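2-dehydropantoate 2-reductase (Enterococcus faecium, PDB 3WFI) acts as a D-mandelate dehydrogenase of the ketopantoate reductase family, binding NADH in a Rossmann-fold domain and probably reducing 2-keto acids to D-2-hydroxy acids. Local coordinates at residues 221-226 / 236-241. Sequence-based numbering, arbitrary orientation.
Sequences IVNEFA and LDVPEV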
ATOM      1  N   ILE B 221       2.881  -8.063   7.556  1.00 16.00           N
ATOM      2  CA  ILE B 221       2.922  -6.976   8.538  1.00 16.02           C
ATOM      3  C   ILE B 221       3.291  -7.500   9.927  1.00 16.46           C
ATOM      4  O   ILE B 221       4.148  -6.921  10.610  1.00 16.31           O
ATOM      5  CB  ILE B 221       1.598  -6.179   8.580  1.00 16.20           C
ATOM      6  CG1 ILE B 221       1.439  -5.377   7.300  1.00 16.13           C
ATOM      7  CG2 ILE B 221       1.562  -5.235   9.785  1.00 16.17           C
ATOM      8  CD1 ILE B 221       0.000  -4.974   7.002  1.00 16.65           C
ATOM      9  N   VAL B 222       2.677  -8.605  10.339  1.00 16.20           N
ATOM     10  CA  VAL B 222       2.947  -9.160  11.667  1.00 16.39           C
ATOM     11  C   VAL B 222       4.424  -9.559  11.791  1.00 16.37           C
ATOM     12  O   VAL B 222       5.042  -9.370  12.836  1.00 16.01           O
ATOM     13  CB  VAL B 222       2.023 -10.352  11.986  1.00 16.58           C
ATOM     14  CG1 VAL B 222       2.475 -11.070  13.241  1.00 16.81           C
ATOM     15  CG2 VAL B 222       0.590  -9.881  12.147  1.00 16.73           C
ATOM     16  N   ASN B 223       5.003 -10.072  10.707  1.00 16.81           N
ATOM     17  CA  ASN B 223       6.424 -10.414  10.729  1.00 16.83           C
ATOM     18  C   ASN B 223       7.323  -9.218  10.913  1.00 16.20           C
ATOM     19  O   ASN B 223       8.349  -9.309  11.575  1.00 15.92           O
ATOM     20  CB  ASN B 223       6.818 -11.221   9.497  1.00 17.85           C
ATOM     21  CG  ASN B 223       6.671 -12.690   9.734  1.00 19.30           C
ATOM     22  OD1 ASN B 223       7.494 -13.297  10.417  1.00 21.17           O
ATOM     23  ND2 ASN B 223       5.637 -13.276   9.176  1.00 20.49           N
ATOM     24  N   GLU B 224       6.929  -8.079  10.355  1.00 15.62           N
ATOM     25  CA  GLU B 224       7.666  -6.841  10.573  1.00 15.18           C
ATOM     26  C   GLU B 224       7.592  -6.416  12.047  1.00 15.22           C
ATOM     27  O   GLU B 224       8.617  -6.118  12.662  1.00 15.38           O
ATOM     28  CB  GLU B 224       7.155  -5.719   9.649  1.00 14.71           C
ATOM     29  CG  GLU B 224       7.397  -5.993   8.174  1.00 14.49           C
ATOM     30  CD  GLU B 224       6.989  -4.855   7.255  1.00 13.83           C
ATOM     31  OE1 GLU B 224       6.493  -3.820   7.750  1.00 13.07           O
ATOM     32  OE2 GLU B 224       7.135  -5.022   6.024  1.00 13.07           O
ATOM     33  N   PHE B 225       6.390  -6.393  12.609  1.00 15.47           N
ATOM     34  CA  PHE B 225       6.208  -6.138  14.052  1.00 15.43           C
ATOM     35  C   PHE B 225       7.090  -7.071  14.900  1.00 15.92           C
ATOM     36  O   PHE B 225       7.754  -6.638  15.849  1.00 15.74           O
ATOM     37  CB  PHE B 225       4.732  -6.332  14.456  1.00 15.26           C
ATOM     38  CG  PHE B 225       3.855  -5.121  14.239  1.00 15.50           C
ATOM     39  CD1 PHE B 225       3.511  -4.698  12.963  1.00 15.47           C
ATOM     40  CD2 PHE B 225       3.329  -4.417  15.338  1.00 15.70           C
ATOM     41  CE1 PHE B 225       2.678  -3.600  12.770  1.00 15.22           C
ATOM     42  CE2 PHE B 225       2.500  -3.320  15.152  1.00 15.41           C
ATOM     43  CZ  PHE B 225       2.167  -2.920  13.865  1.00 15.55           C
ATOM     44  N   ALA B 226       7.092  -8.356  14.543  1.00 16.60           N
ATOM     45  CA  ALA B 226       7.823  -9.381  15.303  1.00 17.56           C
ATOM     46  C   ALA B 226       9.347  -9.238  15.225  1.00 18.56           C
ATOM     47  O   ALA B 226      10.042  -9.478  16.210  1.00 18.66           O
ATOM     48  CB  ALA B 226       7.404 -10.755  14.840  1.00 18.03           C
ATOM     49  N   LEU B 236       7.457 -12.786  19.777  1.00 25.50           N
ATOM     50  CA  LEU B 236       6.057 -13.073  19.455  1.00 24.40           C
ATOM     51  C   LEU B 236       5.888 -14.452  18.842  1.00 24.01           C
ATOM     52  O   LEU B 236       6.706 -14.887  18.049  1.00 24.64           O
ATOM     53  CB  LEU B 236       5.487 -12.027  18.490  1.00 23.90           C
ATOM     54  CG  LEU B 236       5.438 -10.576  18.988  1.00 23.20           C
ATOM     55  CD1 LEU B 236       4.888  -9.667  17.903  1.00 22.96           C
ATOM     56  CD2 LEU B 236       4.606 -10.475  20.249  1.00 23.63           C
ATOM     57  N   ASP B 237       4.826 -15.142  19.235  1.00 23.66           N
ATOM     58  CA  ASP B 237       4.376 -16.352  18.544  1.00 22.61           C
ATOM     59  C   ASP B 237       3.662 -15.896  17.280  1.00 20.99           C
ATOM     60  O   ASP B 237       2.463 -15.623  17.290  1.00 20.06           O
ATOM     61  CB  ASP B 237       3.447 -17.147  19.476  1.00 23.51           C
ATOM     62  CG  ASP B 237       2.983 -18.474  18.884  1.00 24.44           C
ATOM     63  OD1 ASP B 237       2.929 -18.638  17.650  1.00 24.71           O
ATOM     64  OD2 ASP B 237       2.643 -19.360  19.674  1.00 25.55           O
ATOM     65  N   VAL B 238       4.403 -15.804  16.176  1.00 20.74           N
ATOM     66  CA  VAL B 238       3.865 -15.203  14.955  1.00 19.33           C
ATOM     67  C   VAL B 238       2.608 -15.904  14.428  1.00 19.10           C
ATOM     68  O   VAL B 238       1.602 -15.241  14.157  1.00 18.42           O
ATOM     69  CB  VAL B 238       4.952 -15.028  13.871  1.00 19.91           C
ATOM     70  CG1 VAL B 238       4.330 -14.646  12.531  1.00 19.56           C
ATOM     71  CG2 VAL B 238       5.953 -13.975  14.327  1.00 20.20           C
ATOM     72  N   PRO B 239       2.626 -17.245  14.326  1.00 19.78           N
ATOM     73  CA  PRO B 239       1.391 -17.900  13.882  1.00 19.86           C
ATOM     74  C   PRO B 239       0.174 -17.563  14.754  1.00 20.21           C
ATOM     75  O   PRO B 239      -0.909 -17.275  14.220  1.00 20.18           O
ATOM     76  CB  PRO B 239       1.738 -19.397  13.951  1.00 20.61           C
ATOM     77  CG  PRO B 239       3.216 -19.457  13.830  1.00 20.65           C
ATOM     78  CD  PRO B 239       3.739 -18.204  14.480  1.00 20.05           C
ATOM     79  N   GLU B 240       0.346 -17.575  16.076  1.00 20.53           N
ATOM     80  CA  GLU B 240      -0.769 -17.243  16.968  1.00 21.22           C
ATOM     81  C   GLU B 240      -1.214 -15.811  16.752  1.00 20.38           C
ATOM     82  O   GLU B 240      -2.413 -15.544  16.619  1.00 20.12           O
ATOM     83  CB  GLU B 240      -0.409 -17.472  18.431  1.00 21.44           C
ATOM     84  CG  GLU B 240      -1.604 -17.458  19.376  1.00 22.40           C
ATOM     85  CD  GLU B 240      -2.180 -16.065  19.661  1.00 21.98           C
ATOM     86  OE1 GLU B 240      -1.411 -15.075  19.790  1.00 21.11           O
ATOM     87  OE2 GLU B 240      -3.420 -15.954  19.765  1.00 22.73           O
ATOM     88  N   VAL B 241      -0.258 -14.894  16.685  1.00 19.73           N
ATOM     89  CA  VAL B 241      -0.608 -13.488  16.501  1.00 20.03           C
ATOM     90  C   VAL B 241      -1.352 -13.263  15.186  1.00 19.88           C
ATOM     91  O   VAL B 241      -2.352 -12.541  15.155  1.00 19.11           O
ATOM     92  CB  VAL B 241       0.611 -12.562  16.651  1.00 19.91           C
ATOM     93  CG1 VAL B 241       0.262 -11.130  16.261  1.00 19.62           C
ATOM     94  CG2 VAL B 241       1.115 -12.613  18.085  1.00 20.04           C
TER
HETATM   95  O   HOH W   1       9.113 -11.168  18.128  1.00 17.13           O
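Val238 works both of its methyls into the face of the helix that carries Val222, Asn223 and Ala226. Val238 CG1, anti to the backbone N (chi1 170°), lies 3.9 Å from Asn223 ND2. The same Val238 methyl is 4.1 Å from Val222 CG1, and the two valine side chains run antiparallel, each passing by the other. The other branch, Val238 CG2, reaches CB of Ala226 at 3.6 Å. Deeper in the contact, Val222 turns its CG1 to CG1 of Val241, 3.7 Å away; this one methyl of Val222 therefore packs against two valines about one helical turn apart. Leu236, just ahead of the second helix, brings CD1 against Ala226, 3.9 Å from its CA. Methyl packing of this kind joins consecutive helices of the all-helical C-terminal domain: a short connection after helix 214-231 leads into helix 238-246, whose first turn packs against it, away from the NAD(+) site.

Polar groups border the hydrophobic strip. The Asn223 amide crosses Val238 at about a right angle, while its ND2 is engaged by Ala219 O, one turn back on its own helix, a bond that restrains the amide where it lies against Val238 CG1. Near the start of the second helix, a single water donates to Ala226 O and accepts from Leu236 N (2.8 Å), linking the backbones at their close approach. Asp237 is the N-cap of the second helix: its OD1 receives Glu240 N at 3.2 Å, from well above the carboxylate plane, and caps the first turn, which bears Val238 and Val241. Further out, helix 180-191 brings Cys189 against Phe225 and Val241, Tyr182 against Leu236, its OH hydrogen-bonded to Asp237 N, and Arg186, which forms a salt bridge with Glu240.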